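Local structure of putative acetamidase/formamidase (Yersinia enterocolitica subsp. palearctica serotype O:3, 5UBU) at residues N193-D198 and D220-Q225; D227-G232 and N313-K318; V24-T29 and P52-I57; G214-G219 and T241-D246; R257-E262 and L325-L330. The protein probably hydrolyses carbon-nitrogen bonds, other than peptide bonds, in linear amides such as acetamide or formamide. All coordinates share one frame; numbering follows the deposited sequence. Where two conformers were deposited one is given.

Contact 1. Residues N193-D198 and D220-Q225; sequences NMDVPD and DAHACQ. With NA (sodium ion), chain H; NA (sodium ion), chain G.
Asn193, Asp195, Asp220 and His222 converge on a two-sodium site, where the loop after strand 191-193 faces the end of strand 214-222. Asp195 is the side chain to follow. Its CB lies 3.5 Å from OE1 of Gln225. CG is turned beside its own backbone N, anti to the carbonyl carbon (chi1 -64°), and the carboxylate then grips the chain H sodium with both oxygens: OD1 at 2.3 Å and OD2 at 2.7 Å from the ion. OD1 also sits at the edge of the His222 ring, 3.3 Å from CE1.

The same sodium is bound by Asn193 OD1 at 2.2 Å. The other branch of that amide, ND2, is hydrogen-bonded to the carbonyl of Leu185. Asp220 OD2 binds this ion at 2.2 Å while OD1 binds the chain G sodium, OD2 lying farther from it, so the carboxylate bridges the two metals. His222 NE2 binds the chain G ion at 2.3 Å, and Glu236 helps complete that shell. Gln225, its OE1 held by His169, ties the backbone of the loop at Asp195: NE2 donates to Asp195 O at 2.8 Å (154° at the hydrogen), arriving from above the carbonyl plane.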
# COMPACT_ATOMS: atom_id res chain seq x y z
N ASN B 193 9.84 -17.13 5.74
CA ASN B 193 8.44 -17.53 5.90
C ASN B 193 7.62 -17.04 4.70
O ASN B 193 6.79 -16.13 4.80
CB ASN B 193 7.90 -16.95 7.21
CG ASN B 193 6.54 -17.51 7.59
OD1 ASN B 193 6.18 -18.61 7.18
ND2 ASN B 193 5.80 -16.77 8.41
N MSE B 194 7.84 -17.69 3.56
CA MSE B 194 7.17 -17.34 2.31
C MSE B 194 5.77 -17.86 2.20
O MSE B 194 4.92 -17.23 1.59
CB MSE B 194 7.98 -17.90 1.14
CG MSE B 194 9.37 -17.29 1.07
SE MSE B 194 10.44 -18.20 -0.31
CE MSE B 194 10.69 -19.95 0.55
N ASP B 195 5.52 -19.03 2.78
CA ASP B 195 4.20 -19.67 2.73
C ASP B 195 3.66 -19.72 1.29
O ASP B 195 2.57 -19.25 1.00
CB ASP B 195 3.22 -18.96 3.66
CG ASP B 195 3.61 -19.05 5.14
OD1 ASP B 195 4.34 -19.98 5.54
OD2 ASP B 195 3.15 -18.18 5.91
N VAL B 196 4.46 -20.27 0.38
CA VAL B 196 4.09 -20.44 -1.02
C VAL B 196 3.75 -21.93 -1.18
O VAL B 196 4.65 -22.77 -1.08
CB VAL B 196 5.24 -20.03 -1.97
CG1 VAL B 196 4.91 -20.39 -3.41
CG2 VAL B 196 5.52 -18.54 -1.85
N PRO B 197 2.47 -22.26 -1.43
CA PRO B 197 2.00 -23.65 -1.56
C PRO B 197 2.78 -24.54 -2.52
O PRO B 197 2.79 -25.76 -2.35
CB PRO B 197 0.57 -23.50 -2.08
CG PRO B 197 0.14 -22.17 -1.61
CD PRO B 197 1.36 -21.30 -1.59
N ASP B 198 3.41 -23.93 -3.52
CA ASP B 198 4.17 -24.67 -4.54
C ASP B 198 5.50 -25.27 -4.07
O ASP B 198 6.05 -26.15 -4.73
CB ASP B 198 4.43 -23.75 -5.73
CG ASP B 198 3.15 -23.20 -6.32
OD1 ASP B 198 2.48 -23.93 -7.08
OD2 ASP B 198 2.86 -22.03 -6.08
N ASP B 220 8.26 -25.19 9.54
CA ASP B 220 6.87 -24.79 9.29
C ASP B 220 6.23 -25.56 8.13
O ASP B 220 5.88 -25.00 7.09
CB ASP B 220 6.82 -23.27 9.06
CG ASP B 220 5.40 -22.72 8.91
OD1 ASP B 220 4.42 -23.26 9.47
OD2 ASP B 220 5.29 -21.69 8.22
N ALA B 221 6.07 -26.87 8.31
CA ALA B 221 5.45 -27.70 7.30
C ALA B 221 3.93 -27.47 7.33
O ALA B 221 3.35 -27.29 8.41
CB ALA B 221 5.76 -29.16 7.56
N HIS B 222 3.31 -27.44 6.15
CA HIS B 222 1.86 -27.28 6.03
C HIS B 222 1.27 -28.48 5.32
O HIS B 222 1.81 -28.91 4.32
CB HIS B 222 1.45 -26.04 5.22
CG HIS B 222 1.85 -24.74 5.83
ND1 HIS B 222 2.19 -23.65 5.06
CD2 HIS B 222 2.01 -24.36 7.11
CE1 HIS B 222 2.49 -22.64 5.85
NE2 HIS B 222 2.40 -23.05 7.11
N ALA B 223 0.16 -29.00 5.82
CA ALA B 223 -0.52 -30.14 5.19
C ALA B 223 -1.29 -29.68 3.96
O ALA B 223 -1.61 -30.47 3.09
CB ALA B 223 -1.45 -30.83 6.18
N CYS B 224 -1.60 -28.38 3.93
CA CYS B 224 -2.32 -27.74 2.84
C CYS B 224 -2.33 -26.25 3.12
O CYS B 224 -2.02 -25.85 4.23
CB CYS B 224 -3.76 -28.27 2.76
SG CYS B 224 -4.66 -28.19 4.33
N GLN B 225 -2.65 -25.43 2.12
CA GLN B 225 -2.72 -23.97 2.30
C GLN B 225 -3.40 -23.27 1.14
O GLN B 225 -3.14 -23.59 -0.02
CB GLN B 225 -1.34 -23.34 2.49
CG GLN B 225 -1.36 -21.82 2.71
CD GLN B 225 0.00 -21.19 2.65
OE1 GLN B 225 0.94 -21.62 3.32
NE2 GLN B 225 0.11 -20.14 1.86
NA NA H . 4.34 -19.73 7.79
NA NA G . 2.58 -21.99 9.18
O HOH W 1 2.42 -17.77 8.77

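Contact 2. Residues D227-G232 and N313-K318; sequences DGEICG and NMVDPK
Val315 stands at about a right angle to Glu229, its two methyls meeting different groups. CG2 meets the carboxylate oxygen Glu229 OE1 at 3.6 Å, while CG1 packs against the carbonyl oxygens of Glu229 and Gly228. The Glu229 chain is extended, with CG anti to the backbone N (chi1 -167°), and it also crosses Asn313 obliquely, the carboxylate and amide planes 51° apart. There OE1 comes 3.9 Å from Asn313 CB.

Asn313 folds its amide back over its own loop. OD1 accepts from Val315 N at 3.2 Å, in the carbonyl plane and on a lone pair, which makes an Asx turn; a second bond comes from Asp316 N, above that plane. ND2 is held by the carbonyl of Met194. Across the contact the backbones meet in a single bridge between Gly228 and Asn313, with Met314 N donating to Gly228 O at 2.9 Å. A type I turn from Glu229 to Gly232 follows. Asp227 is anchored on the second subunit, through Tyr281 and Val309 of that chain.

Glu229 OE1 and Asp316 OD2 stand 4.1 Å apart, two acidic groups beside the sodium site. Water 1, a ligand of one sodium, is hydrogen-bonded to Glu229 OE1 and, at 2.8 Å, to Asp316 OD1, so these acids form a polar second shell that probably helps to position the metal's water.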
# COMPACT_ATOMS: atom_id res chain seq x y z
N ASP B 227 -4.35 -19.71 -1.09
CA ASP B 227 -3.61 -18.58 -1.60
C ASP B 227 -3.85 -17.41 -0.65
O ASP B 227 -4.98 -16.98 -0.45
CB ASP B 227 -4.06 -18.22 -3.02
CG ASP B 227 -3.78 -19.33 -4.04
OD1 ASP B 227 -3.08 -20.31 -3.70
OD2 ASP B 227 -4.26 -19.21 -5.19
N GLY B 228 -2.77 -16.94 -0.03
CA GLY B 228 -2.82 -15.85 0.93
C GLY B 228 -2.78 -16.28 2.39
O GLY B 228 -2.45 -15.46 3.24
N GLU B 229 -3.12 -17.55 2.68
CA GLU B 229 -3.13 -18.10 4.05
C GLU B 229 -3.92 -17.10 4.90
O GLU B 229 -3.54 -16.77 6.04
CB GLU B 229 -1.68 -18.24 4.53
CG GLU B 229 -1.46 -19.07 5.79
CD GLU B 229 -0.00 -19.05 6.24
OE1 GLU B 229 0.66 -18.02 6.00
OE2 GLU B 229 0.47 -20.03 6.85
N ILE B 230 -5.05 -16.65 4.35
CA ILE B 230 -5.83 -15.58 4.96
C ILE B 230 -6.15 -15.53 6.45
O ILE B 230 -6.15 -14.42 6.97
CB ILE B 230 -7.13 -15.21 4.25
CG1 ILE B 230 -7.88 -16.48 3.90
CG2 ILE B 230 -6.83 -14.31 3.09
CD1 ILE B 230 -9.30 -16.20 3.50
N CYS B 231 -6.38 -16.65 7.15
CA CYS B 231 -6.69 -16.54 8.59
C CYS B 231 -5.44 -16.38 9.47
O CYS B 231 -5.57 -16.15 10.68
CB CYS B 231 -7.52 -17.71 9.10
SG CYS B 231 -6.61 -19.23 9.42
N GLY B 232 -4.26 -16.49 8.86
CA GLY B 232 -2.99 -16.36 9.57
C GLY B 232 -2.20 -17.65 9.59
O GLY B 232 -0.96 -17.63 9.61
N ASN B 313 1.54 -15.68 0.89
CA ASN B 313 0.95 -15.27 2.15
C ASN B 313 0.60 -13.81 2.07
O ASN B 313 1.18 -13.07 1.30
CB ASN B 313 1.94 -15.52 3.32
CG ASN B 313 2.94 -14.39 3.52
OD1 ASN B 313 2.58 -13.32 4.02
ND2 ASN B 313 4.21 -14.65 3.23
N MSE B 314 -0.38 -13.40 2.86
CA MSE B 314 -0.74 -11.99 2.90
C MSE B 314 -1.02 -11.69 4.36
O MSE B 314 -1.84 -10.85 4.69
CB MSE B 314 -1.75 -11.67 1.80
CG MSE B 314 -3.24 -11.67 2.06
SE MSE B 314 -3.94 -9.97 1.37
CE MSE B 314 -4.68 -9.34 3.08
N VAL B 315 -0.27 -12.36 5.23
CA VAL B 315 -0.43 -12.23 6.68
C VAL B 315 0.87 -11.95 7.45
O VAL B 315 0.86 -11.29 8.49
CB VAL B 315 -1.09 -13.51 7.26
CG1 VAL B 315 -2.44 -13.75 6.60
CG2 VAL B 315 -0.22 -14.75 7.11
N ASP B 316 1.99 -12.44 6.94
CA ASP B 316 3.28 -12.29 7.60
C ASP B 316 3.81 -10.84 7.50
O ASP B 316 3.29 -10.06 6.70
CB ASP B 316 4.25 -13.31 6.99
CG ASP B 316 3.75 -14.76 7.16
OD1 ASP B 316 3.25 -15.12 8.26
OD2 ASP B 316 3.88 -15.56 6.20
N PRO B 317 4.84 -10.48 8.31
CA PRO B 317 5.42 -9.11 8.28
C PRO B 317 5.64 -8.56 6.86
O PRO B 317 5.60 -7.35 6.66
CB PRO B 317 6.73 -9.29 9.03
CG PRO B 317 6.41 -10.33 10.04
CD PRO B 317 5.49 -11.30 9.34
N LYS B 318 5.89 -9.47 5.92
CA LYS B 318 6.02 -9.15 4.52
C LYS B 318 5.22 -10.18 3.75
O LYS B 318 5.27 -11.38 4.06
CB LYS B 318 7.47 -9.17 4.05
CG LYS B 318 8.30 -8.03 4.57
CD LYS B 318 9.68 -8.03 3.98
CE LYS B 318 10.44 -6.81 4.45
NZ LYS B 318 11.80 -6.72 3.87
O HOH W 1 2.42 -17.77 8.77

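Contact 3. Residues V24-T29 and P52-I57; sequences VTHHLT and PGDRVI
Thr25, His26 and His27 pair in parallel register with Arg55, Val56 and Ile57, adding strand 25-28 as an outermost strand of the large mixed sheet. Alternating backbone bonds stitch the two together: Val24 O accepts from Arg55 N, His26 N donates to Arg55 O, Ile57 N donates to His26 O at 2.8 Å, and Leu28 N reaches Ile57 O at 2.9 Å.

Asp54, just ahead of the paired residues, closes the start of the strand with its carboxylate. OD1 accepts from Val24 N at 3.1 Å, the donor standing above the carboxylate plane. OD2 takes the NE2 proton of His26 at 3.0 Å in a nearly straight bond (172° at the hydrogen), with the oxygen close to the ring plane. CG of His26 sits beside the backbone N (chi1 -51°), on the sheet face it shares with Val56; ring and carboxylate planes end 49° apart. Arg21 adds a salt bridge to OD1, and Glu51 N a bond to OD2, so three donors besides His26 fix this acid.

On the sheet face that carries Thr25, Arg55 and Ile57, Ile57 CD1 touches Thr25 CG2 at 3.6 Å, and the Arg55 guanidinium brings NH2 within 2.8 Å of Thr25 OG1 while its NE is salt-bridged to Glu107.

His26 and Val56 turn to the other face, onto strand 48-50. Strand 239-248 flanks strand 55-59 on the side away from strand 25-28, and Thr29 leads on as N-cap of helix 30-33.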
# COMPACT_ATOMS: atom_id res chain seq x y z
N VAL B 24 25.14 -38.96 0.67
CA VAL B 24 25.15 -39.39 2.05
C VAL B 24 23.82 -38.85 2.59
O VAL B 24 23.47 -37.70 2.36
CB VAL B 24 26.33 -38.78 2.84
CG1 VAL B 24 26.25 -39.16 4.32
CG2 VAL B 24 27.66 -39.24 2.25
N THR B 25 23.05 -39.71 3.27
CA THR B 25 21.77 -39.32 3.84
C THR B 25 21.97 -39.03 5.32
O THR B 25 22.44 -39.89 6.08
CB THR B 25 20.71 -40.42 3.65
OG1 THR B 25 20.51 -40.64 2.24
CG2 THR B 25 19.36 -40.03 4.29
N HIS B 26 21.63 -37.81 5.73
CA HIS B 26 21.75 -37.38 7.11
C HIS B 26 20.37 -37.34 7.73
O HIS B 26 19.40 -37.01 7.05
CB HIS B 26 22.38 -36.00 7.17
CG HIS B 26 23.66 -35.89 6.38
ND1 HIS B 26 24.89 -36.21 6.91
CD2 HIS B 26 23.88 -35.50 5.11
CE1 HIS B 26 25.81 -36.02 5.98
NE2 HIS B 26 25.23 -35.59 4.88
N HIS B 27 20.27 -37.69 9.01
CA HIS B 27 18.99 -37.71 9.72
C HIS B 27 19.03 -36.56 10.72
O HIS B 27 19.63 -36.69 11.78
CB HIS B 27 18.80 -39.05 10.45
CG HIS B 27 18.99 -40.26 9.58
ND1 HIS B 27 17.96 -40.86 8.89
CD2 HIS B 27 20.11 -40.97 9.27
CE1 HIS B 27 18.43 -41.88 8.19
NE2 HIS B 27 19.73 -41.97 8.40
N LEU B 28 18.41 -35.43 10.38
CA LEU B 28 18.37 -34.26 11.27
C LEU B 28 17.22 -34.41 12.26
O LEU B 28 16.16 -33.82 12.10
CB LEU B 28 18.30 -32.95 10.47
CG LEU B 28 18.25 -31.63 11.26
CD1 LEU B 28 19.30 -31.55 12.35
CD2 LEU B 28 18.38 -30.44 10.32
N THR B 29 17.46 -35.23 13.28
CA THR B 29 16.48 -35.47 14.33
C THR B 29 16.47 -34.31 15.31
O THR B 29 17.29 -33.40 15.23
CB THR B 29 16.84 -36.75 15.12
OG1 THR B 29 18.12 -36.59 15.75
CG2 THR B 29 16.90 -37.97 14.21
N PRO B 52 27.50 -31.04 -1.29
CA PRO B 52 26.46 -30.77 -2.28
C PRO B 52 26.03 -32.09 -2.92
O PRO B 52 26.88 -32.89 -3.32
CB PRO B 52 27.15 -29.86 -3.30
CG PRO B 52 28.24 -29.20 -2.55
CD PRO B 52 28.71 -30.23 -1.55
N GLY B 53 24.72 -32.32 -2.98
CA GLY B 53 24.18 -33.55 -3.56
C GLY B 53 23.63 -34.49 -2.49
O GLY B 53 22.88 -35.38 -2.81
N ASP B 54 24.04 -34.28 -1.24
CA ASP B 54 23.56 -35.10 -0.12
C ASP B 54 22.07 -34.90 0.17
O ASP B 54 21.48 -33.89 -0.20
CB ASP B 54 24.32 -34.79 1.18
CG ASP B 54 25.72 -35.36 1.22
OD1 ASP B 54 26.13 -36.09 0.29
OD2 ASP B 54 26.43 -35.08 2.22
N ARG B 55 21.49 -35.89 0.84
CA ARG B 55 20.09 -35.88 1.23
C ARG B 55 20.01 -35.65 2.74
O ARG B 55 20.91 -36.05 3.48
CB ARG B 55 19.41 -37.19 0.84
CG ARG B 55 19.17 -37.29 -0.66
CD ARG B 55 18.78 -38.67 -1.16
NE ARG B 55 17.45 -39.01 -0.66
CZ ARG B 55 17.18 -39.95 0.26
NH1 ARG B 55 15.92 -40.16 0.61
NH2 ARG B 55 18.14 -40.71 0.77
N VAL B 56 18.94 -34.98 3.18
CA VAL B 56 18.72 -34.72 4.60
C VAL B 56 17.27 -35.05 4.93
O VAL B 56 16.36 -34.59 4.25
CB VAL B 56 19.01 -33.26 4.99
CG1 VAL B 56 18.82 -33.05 6.49
CG2 VAL B 56 20.42 -32.87 4.60
N ILE B 57 17.07 -35.86 5.96
CA ILE B 57 15.75 -36.25 6.43
C ILE B 57 15.52 -35.41 7.68
O ILE B 57 16.09 -35.69 8.74
CB ILE B 57 15.67 -37.75 6.76
CG1 ILE B 57 16.06 -38.59 5.53
CG2 ILE B 57 14.28 -38.11 7.27
CD1 ILE B 57 16.09 -40.09 5.77

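Contact 4. Residues G214-G219 and T241-D246; sequences GRLFIG and TTIKVD
Thr241 turns its hydroxyl along its own strand, where OG1 is hydrogen-bonded to OG of Ser239, and offers its methyl to Ile218: CG2 lies 4.0 Å from Ile218 CD1. The contact itself is apolar throughout. Ile218 is stretched out from its strand, with CG1 anti to the backbone N (chi1 -171°), and its CD1 also meets Ile243 CG2 at 4.1 Å, tip to tip.

Two residues back along its strand, Leu216 also reaches across. Its CD2 meets Val245 CG2 at 3.7 Å and Ile243 CD1 at 4.2 Å, again tip to tip, so Ile243 presents one methyl to Ile218 and the other to Leu216.

This is face-to-face packing of two beta sheets, as in a sandwich. Strand 214-222 belongs to one mixed sheet and strand 239-248 to another. The axes of segments 214-219 and 241-246 pass 9.9 Å apart and run roughly antiparallel, at 153°, a separation that side chains and not backbone bonds must fill. Each strand makes its backbone bonds within its own sheet: Leu216 with Ile91 and Phe217 with Ser174 in the first, Thr241 with Val58 and Thr242 with Glu107 in the second.

All five touching residues are buried between the sheets. Leu173 packs on Leu216, Ile170 on both Ile218 and Thr241, Val56 lies beside Ile243, and Ile93 covers Val245.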
# COMPACT_ATOMS: atom_id res chain seq x y z
N GLY B 214 26.45 -21.24 3.30
CA GLY B 214 25.04 -21.17 2.97
C GLY B 214 24.14 -20.94 4.18
O GLY B 214 23.42 -19.92 4.24
N ARG B 215 24.20 -21.86 5.13
CA ARG B 215 23.37 -21.79 6.35
C ARG B 215 21.89 -21.96 6.01
O ARG B 215 21.12 -21.02 6.10
CB ARG B 215 23.64 -20.51 7.15
CG ARG B 215 24.96 -20.55 7.88
CD ARG B 215 25.29 -19.22 8.54
NE ARG B 215 26.29 -19.46 9.58
CZ ARG B 215 26.01 -19.68 10.88
NH1 ARG B 215 24.77 -19.65 11.35
NH2 ARG B 215 27.01 -19.91 11.72
N LEU B 216 21.54 -23.17 5.61
CA LEU B 216 20.17 -23.51 5.24
C LEU B 216 19.29 -23.78 6.46
O LEU B 216 19.68 -24.54 7.34
CB LEU B 216 20.15 -24.74 4.33
CG LEU B 216 18.79 -25.28 3.85
CD1 LEU B 216 18.03 -24.25 3.03
CD2 LEU B 216 19.02 -26.56 3.05
N PHE B 217 18.12 -23.16 6.48
CA PHE B 217 17.14 -23.33 7.54
C PHE B 217 15.84 -23.83 6.92
O PHE B 217 15.47 -23.42 5.82
CB PHE B 217 16.86 -22.01 8.26
CG PHE B 217 18.01 -21.47 9.03
CD1 PHE B 217 18.96 -20.67 8.42
CD2 PHE B 217 18.13 -21.73 10.40
CE1 PHE B 217 20.02 -20.14 9.15
CE2 PHE B 217 19.18 -21.21 11.14
CZ PHE B 217 20.12 -20.40 10.52
N ILE B 218 15.14 -24.71 7.64
CA ILE B 218 13.88 -25.26 7.14
C ILE B 218 12.90 -25.44 8.30
O ILE B 218 13.31 -25.56 9.46
CB ILE B 218 14.12 -26.59 6.37
CG1 ILE B 218 12.85 -27.07 5.67
CG2 ILE B 218 14.68 -27.67 7.30
CD1 ILE B 218 13.07 -28.28 4.79
N GLY B 219 11.61 -25.41 8.00
CA GLY B 219 10.58 -25.59 9.03
C GLY B 219 9.19 -25.20 8.58
O GLY B 219 8.97 -24.94 7.41
N THR B 241 10.40 -34.35 6.57
CA THR B 241 10.67 -33.75 5.26
C THR B 241 12.03 -34.21 4.77
O THR B 241 13.03 -33.99 5.45
CB THR B 241 10.65 -32.21 5.35
OG1 THR B 241 9.35 -31.78 5.76
CG2 THR B 241 10.99 -31.59 4.01
N THR B 242 12.05 -34.85 3.60
CA THR B 242 13.28 -35.32 2.99
C THR B 242 13.64 -34.40 1.83
O THR B 242 12.84 -34.21 0.92
CB THR B 242 13.15 -36.78 2.50
OG1 THR B 242 12.87 -37.63 3.61
CG2 THR B 242 14.45 -37.26 1.85
N ILE B 243 14.85 -33.85 1.88
CA ILE B 243 15.33 -32.93 0.85
C ILE B 243 16.68 -33.36 0.28
O ILE B 243 17.42 -34.14 0.90
CB ILE B 243 15.49 -31.50 1.41
CG1 ILE B 243 16.50 -31.45 2.56
CG2 ILE B 243 14.15 -30.96 1.88
CD1 ILE B 243 16.72 -30.07 3.14
N LYS B 244 16.98 -32.86 -0.92
CA LYS B 244 18.26 -33.11 -1.58
C LYS B 244 18.79 -31.69 -1.79
O LYS B 244 18.13 -30.86 -2.44
CB LYS B 244 18.10 -33.84 -2.93
CG LYS B 244 19.25 -34.74 -3.35
CD LYS B 244 19.52 -34.82 -4.85
CE LYS B 244 20.39 -36.02 -5.23
NZ LYS B 244 21.06 -35.83 -6.55
N VAL B 245 19.95 -31.39 -1.23
CA VAL B 245 20.53 -30.06 -1.31
C VAL B 245 21.77 -30.09 -2.19
O VAL B 245 22.65 -30.93 -1.99
CB VAL B 245 20.93 -29.57 0.10
CG1 VAL B 245 21.51 -28.16 0.06
CG2 VAL B 245 19.72 -29.63 1.04
N ASP B 246 21.84 -29.20 -3.18
CA ASP B 246 22.99 -29.15 -4.07
C ASP B 246 23.44 -27.69 -4.14
O ASP B 246 22.81 -26.80 -3.55
CB ASP B 246 22.65 -29.77 -5.43
CG ASP B 246 23.90 -30.32 -6.18
OD1 ASP B 246 25.02 -29.79 -6.01
OD2 ASP B 246 23.74 -31.30 -6.96

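Contact 5. Residues R257-E262 and L325-L330; sequences RMENAE and LNKELL
Lys327 sets CG beside its backbone N, anti to the carbonyl carbon (chi1 -71°), and every later torsion is extended, so the chain runs out straight alongside residues 260-262 to Glu259. Glu259, with CG anti to its own backbone N, is extended too, and the two side chains cross at about a right angle. At the crossing Lys327 NZ forms a salt bridge to Glu259 OE2 at 3.0 Å, met on the anti side of the carboxylate and only 17° out of its plane. The same NZ donates to Asn260 O at 2.8 Å, from above that carbonyl plane.

Nearer the backbone, the lysine methylenes slide past carbonyls: CD lies 3.7 Å from Ala261 O, and CG 3.6 Å from Glu262 O. That last oxygen is the main backbone tie, accepting from Lys327 N at 2.8 Å in an almost straight bond (173°). It is also approached by the CA-H of Asn326.

Asn326 opens the 3-10 segment 327-330 with an Asx turn, its OD1 taking Glu328 N at 2.9 Å on an in-plane lone pair. The contact joins the turn after strand 257-260 to the end of strand 319-326. Beyond it, the carbonyls of Leu329 and Leu330 bond to His162 and Arg161 of the second subunit.

Glu259 OE1 is held by the hydroxyl of Tyr206, so both carboxylate oxygens have partners, and the lysine charge is probably balanced mainly by this acid and steadied by the Asn260 carbonyl.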
# COMPACT_ATOMS: atom_id res chain seq x y z
N ARG B 257 14.07 -18.25 -6.21
CA ARG B 257 13.42 -18.76 -7.41
C ARG B 257 13.12 -20.21 -7.18
O ARG B 257 13.73 -20.85 -6.33
CB ARG B 257 14.32 -18.60 -8.62
CG ARG B 257 14.56 -17.17 -9.01
CD ARG B 257 15.63 -17.06 -10.08
NE ARG B 257 15.78 -15.67 -10.52
CZ ARG B 257 16.67 -15.24 -11.41
NH1 ARG B 257 17.53 -16.08 -11.98
NH2 ARG B 257 16.71 -13.96 -11.72
N MSE B 258 12.15 -20.74 -7.91
CA MSE B 258 11.82 -22.15 -7.78
C MSE B 258 11.50 -22.70 -9.15
O MSE B 258 11.33 -21.96 -10.11
CB MSE B 258 10.81 -22.45 -6.66
CG MSE B 258 9.34 -22.29 -7.03
SE MSE B 258 8.56 -23.94 -7.79
CE MSE B 258 6.81 -23.16 -8.23
N GLU B 259 11.43 -24.01 -9.21
CA GLU B 259 11.20 -24.71 -10.44
C GLU B 259 10.51 -26.02 -10.14
O GLU B 259 10.77 -26.64 -9.11
CB GLU B 259 12.57 -24.98 -11.06
CG GLU B 259 12.59 -25.75 -12.36
CD GLU B 259 14.00 -26.04 -12.88
OE1 GLU B 259 14.99 -25.87 -12.14
OE2 GLU B 259 14.10 -26.47 -14.04
N ASN B 260 9.60 -26.44 -11.02
CA ASN B 260 8.92 -27.73 -10.88
C ASN B 260 8.69 -28.31 -12.27
O ASN B 260 9.14 -27.74 -13.26
CB ASN B 260 7.64 -27.65 -10.02
CG ASN B 260 6.61 -26.72 -10.57
OD1 ASN B 260 6.61 -26.39 -11.75
ND2 ASN B 260 5.69 -26.29 -9.70
N ALA B 261 7.98 -29.42 -12.35
CA ALA B 261 7.75 -30.06 -13.64
C ALA B 261 7.21 -29.15 -14.73
O ALA B 261 7.67 -29.22 -15.87
CB ALA B 261 6.83 -31.28 -13.48
N GLU B 262 6.29 -28.24 -14.37
CA GLU B 262 5.67 -27.38 -15.38
C GLU B 262 6.08 -25.91 -15.45
O GLU B 262 5.91 -25.30 -16.50
CB GLU B 262 4.14 -27.49 -15.26
CG GLU B 262 3.62 -28.91 -15.49
CD GLU B 262 2.12 -29.02 -15.74
OE1 GLU B 262 1.35 -28.02 -15.69
OE2 GLU B 262 1.69 -30.17 -16.02
N LEU B 325 5.97 -18.68 -15.15
CA LEU B 325 5.92 -18.82 -16.60
C LEU B 325 6.03 -20.32 -16.88
O LEU B 325 6.87 -21.01 -16.32
CB LEU B 325 7.05 -18.06 -17.29
CG LEU B 325 6.99 -18.14 -18.83
CD1 LEU B 325 5.73 -17.48 -19.36
CD2 LEU B 325 8.22 -17.50 -19.46
N ASN B 326 5.14 -20.81 -17.73
CA ASN B 326 5.11 -22.23 -18.08
C ASN B 326 6.36 -22.57 -18.91
O ASN B 326 6.70 -21.86 -19.84
CB ASN B 326 3.81 -22.54 -18.84
CG ASN B 326 3.62 -24.01 -19.11
OD1 ASN B 326 4.46 -24.67 -19.75
ND2 ASN B 326 2.49 -24.53 -18.69
N LYS B 327 7.02 -23.67 -18.55
CA LYS B 327 8.24 -24.12 -19.24
C LYS B 327 8.11 -24.29 -20.75
O LYS B 327 9.11 -24.20 -21.46
CB LYS B 327 8.81 -25.39 -18.61
CG LYS B 327 9.43 -25.15 -17.24
CD LYS B 327 10.01 -26.42 -16.68
CE LYS B 327 10.81 -26.16 -15.42
NZ LYS B 327 11.37 -27.43 -14.87
N GLU B 328 6.90 -24.53 -21.24
CA GLU B 328 6.70 -24.65 -22.69
C GLU B 328 7.07 -23.36 -23.41
O GLU B 328 7.58 -23.40 -24.53
CB GLU B 328 5.26 -25.05 -23.02
CG GLU B 328 4.94 -26.50 -22.71
CD GLU B 328 3.51 -26.90 -23.11
OE1 GLU B 328 3.34 -28.05 -23.58
OE2 GLU B 328 2.58 -26.07 -22.97
N LEU B 329 6.86 -22.22 -22.75
CA LEU B 329 7.17 -20.91 -23.33
C LEU B 329 8.66 -20.54 -23.26
O LEU B 329 9.05 -19.48 -23.75
CB LEU B 329 6.29 -19.82 -22.70
CG LEU B 329 4.77 -20.04 -22.89
CD1 LEU B 329 3.95 -19.07 -22.07
CD2 LEU B 329 4.38 -19.96 -24.36
N LEU B 330 9.48 -21.41 -22.66
CA LEU B 330 10.93 -21.19 -22.56
C LEU B 330 11.65 -21.77 -23.79
O LEU B 330 12.82 -21.47 -24.02
CB LEU B 330 11.50 -21.83 -21.29
CG LEU B 330 10.98 -21.34 -19.95
CD1 LEU B 330 11.59 -22.13 -18.81
CD2 LEU B 330 11.27 -19.87 -19.76

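From the N terminus, contact 3 closes first, bringing residues 24-29 back beside 52-57 at one margin of the large sheet. Contact 1 then closes a loop from 193-198 to 220-225. Contact 4 crosses it, because 214-219 lies inside that loop and 241-246 beyond; both use strand 214-222, which runs from the packed sheets to the sodium ions. Contact 2 spans from 227-232 to 313-318, crossing contact 4 and contact 5, whose own loop ends at 325-330; none nests in another. Contacts 3 and 4 adjoin through strands 55-59 and 239-248. Contacts 1 and 2 meet around the metals, and contacts 1, 2 and 5 all reach the second subunit.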